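PDB 3MIZ: putative transcriptional regulator protein, LacI family from Rhizobium etli, which probably binds cis-regulatory DNA and acts as a transcriptional repressor, with a periplasmic-binding-protein-like core of the kind that senses small effectors in LacI relatives. Local coordinates for residues Thr248-Pro252 and Val279-Lys283. Residue numbers count along the deposited sequence, not the author numbering.
Sequences TAALP and VVSCK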
ATOM      1  N   THR A 248      15.878  -6.867   6.095  1.00 13.44           N
ATOM      2  CA  THR A 248      15.298  -7.342   4.840  1.00 13.76           C
ATOM      3  C   THR A 248      16.173  -7.033   3.629  1.00 15.74           C
ATOM      4  O   THR A 248      17.303  -6.562   3.763  1.00 14.53           O
ATOM      5  CB  THR A 248      13.893  -6.675   4.667  1.00 13.65           C
ATOM      6  OG1 THR A 248      13.179  -7.262   3.575  1.00 13.85           O
ATOM      7  CG2 THR A 248      14.050  -5.181   4.411  1.00 13.30           C
ATOM      8  N   ALA A 249      15.640  -7.329   2.445  1.00 15.55           N
ATOM      9  CA  ALA A 249      16.319  -7.057   1.184  1.00 14.75           C
ATOM     10  C   ALA A 249      15.396  -6.063   0.491  1.00 15.68           C
ATOM     11  O   ALA A 249      14.222  -6.356   0.252  1.00 15.14           O
ATOM     12  CB  ALA A 249      16.450  -8.336   0.363  1.00 17.59           C
ATOM     13  N   ALA A 250      15.915  -4.882   0.180  1.00 14.16           N
ATOM     14  CA  ALA A 250      15.092  -3.860  -0.435  1.00 13.44           C
ATOM     15  C   ALA A 250      14.983  -3.984  -1.941  1.00 14.61           C
ATOM     16  O   ALA A 250      15.991  -4.013  -2.646  1.00 13.68           O
ATOM     17  CB  ALA A 250      15.627  -2.485  -0.085  1.00 16.26           C
ATOM     18  N   LEU A 251      13.756  -4.064  -2.437  1.00 13.92           N
ATOM     19  CA  LEU A 251      13.566  -4.114  -3.878  1.00 14.10           C
ATOM     20  C   LEU A 251      13.843  -2.662  -4.253  1.00 14.92           C
ATOM     21  O   LEU A 251      13.282  -1.747  -3.644  1.00 15.07           O
ATOM     22  CB  LEU A 251      12.125  -4.495  -4.221  1.00 16.75           C
ATOM     23  CG  LEU A 251      11.731  -5.972  -4.122  1.00 17.17           C
ATOM     24  CD1 LEU A 251      10.217  -6.096  -4.302  1.00 19.44           C
ATOM     25  CD2 LEU A 251      12.466  -6.780  -5.185  1.00 17.92           C
ATOM     26  N   PRO A 252      14.733  -2.429  -5.235  1.00 14.91           N
ATOM     27  CA  PRO A 252      15.097  -1.083  -5.686  1.00 13.82           C
ATOM     28  C   PRO A 252      14.041  -0.417  -6.577  1.00 14.06           C
ATOM     29  O   PRO A 252      14.353   0.105  -7.647  1.00 11.32           O
ATOM     30  CB  PRO A 252      16.412  -1.328  -6.424  1.00 15.38           C
ATOM     31  CG  PRO A 252      16.153  -2.646  -7.083  1.00 15.43           C
ATOM     32  CD  PRO A 252      15.499  -3.454  -5.972  1.00 13.48           C
ATOM     33  N   VAL A 279      19.711  -5.689 -14.735  1.00 18.90           N
ATOM     34  CA  VAL A 279      19.146  -6.201 -13.502  1.00 19.30           C
ATOM     35  C   VAL A 279      19.796  -5.438 -12.354  1.00 18.29           C
ATOM     36  O   VAL A 279      21.016  -5.455 -12.200  1.00 18.39           O
ATOM     37  CB  VAL A 279      19.387  -7.717 -13.348  1.00 19.04           C
ATOM     38  CG1 VAL A 279      18.654  -8.231 -12.127  1.00 23.02           C
ATOM     39  CG2 VAL A 279      18.893  -8.448 -14.588  1.00 20.83           C
ATOM     40  N   VAL A 280      18.974  -4.749 -11.570  1.00 18.30           N
ATOM     41  CA  VAL A 280      19.469  -3.960 -10.445  1.00 19.16           C
ATOM     42  C   VAL A 280      19.433  -4.756  -9.142  1.00 18.89           C
ATOM     43  O   VAL A 280      18.426  -5.369  -8.800  1.00 16.87           O
ATOM     44  CB  VAL A 280      18.641  -2.668 -10.279  1.00 20.48           C
ATOM     45  CG1 VAL A 280      19.158  -1.860  -9.093  1.00 16.19           C
ATOM     46  CG2 VAL A 280      18.700  -1.847 -11.560  1.00 20.39           C
ATOM     47  N   SER A 281      20.542  -4.736  -8.412  1.00 18.42           N
ATOM     48  CA  SER A 281      20.647  -5.470  -7.158  1.00 19.59           C
ATOM     49  C   SER A 281      19.686  -4.997  -6.069  1.00 17.64           C
ATOM     50  O   SER A 281      19.209  -3.863  -6.085  1.00 16.80           O
ATOM     51  CB  SER A 281      22.082  -5.381  -6.630  1.00 21.74           C
ATOM     52  OG  SER A 281      22.446  -4.029  -6.398  1.00 26.27           O
ATOM     53  N   CYS A 282      19.401  -5.892  -5.131  1.00 18.61           N
ATOM     54  CA  CYS A 282      18.543  -5.587  -3.993  1.00 19.32           C
ATOM     55  C   CYS A 282      19.491  -5.348  -2.824  1.00 19.93           C
ATOM     56  O   CYS A 282      20.364  -6.168  -2.554  1.00 22.95           O
ATOM     57  CB  CYS A 282      17.628  -6.769  -3.677  1.00 19.22           C
ATOM     58  SG  CYS A 282      16.406  -7.113  -4.964  1.00 20.91           S
ATOM     59  N   LYS A 283      19.328  -4.221  -2.144  1.00 18.82           N
ATOM     60  CA  LYS A 283      20.191  -3.886  -1.017  1.00 18.60           C
ATOM     61  C   LYS A 283      19.765  -4.557   0.278  1.00 17.02           C
ATOM     62  O   LYS A 283      18.608  -4.476   0.673  1.00 14.00           O
ATOM     63  CB  LYS A 283      20.210  -2.369  -0.806  1.00 21.43           C
ATOM     64  CG  LYS A 283      20.839  -1.585  -1.945  1.00 27.50           C
ATOM     65  CD  LYS A 283      20.751  -0.084  -1.697  1.00 31.74           C
ATOM     66  CE  LYS A 283      21.427   0.708  -2.808  1.00 33.33           C
ATOM     67  NZ  LYS A 283      21.266   2.177  -2.618  1.00 35.72           N
TER
HETATM   68  O   HOH W   1      17.677  -2.018  -3.295  1.00 21.71           O
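Thr-248 begins the segment 248-252 with its CA-CB bond sideways to residues 279-283. Its OG1 is hydrogen-bonded to OD1 of Asp-206, and its backbone pairs with Val-285, further along the partner strand. Ala-249 comes closer. Its CA makes a CA-H...O contact with O of Lys-283 at 3.5 Å, and its methyl lies on Leu-122 of helix 115-127. Ala-250 carries the main link: its N donates a straight, short hydrogen bond to O of Lys-283 (2.8 Å). The return bond, from N of Lys-283 to O of Ala-250, is weak, bent and long at 3.4 Å. A water helps here, donating to O of Ala-250 (2.7 Å) and accepting from N of Lys-283 (3.0 Å). O of Ala-250 also lies 3.3 Å from CA of Cys-282. The two segments run roughly antiparallel. They belong to the crossover strands between the two lobes of a periplasmic-binding-protein-like fold, as in LacI-family regulators, where such connections form the hinge. Strand 277-285 lies between strands 248-250 and 110-113, all three being crossover connections. Leu-251 points its CA-CB bond away, yet its CD2 is 4.0 Å from SG of Cys-282. Pro-252, at the N-cap position of helix 253-268, directs its CA-CB bond toward the partner. Its CG packs on CG1 of Val-280 (3.7 Å) and lies 3.4 Å from O of Ser-281, while its CD is 3.9 Å from SG of Cys-282. The ring also touches Pro-113, on the neighbouring crossover strand.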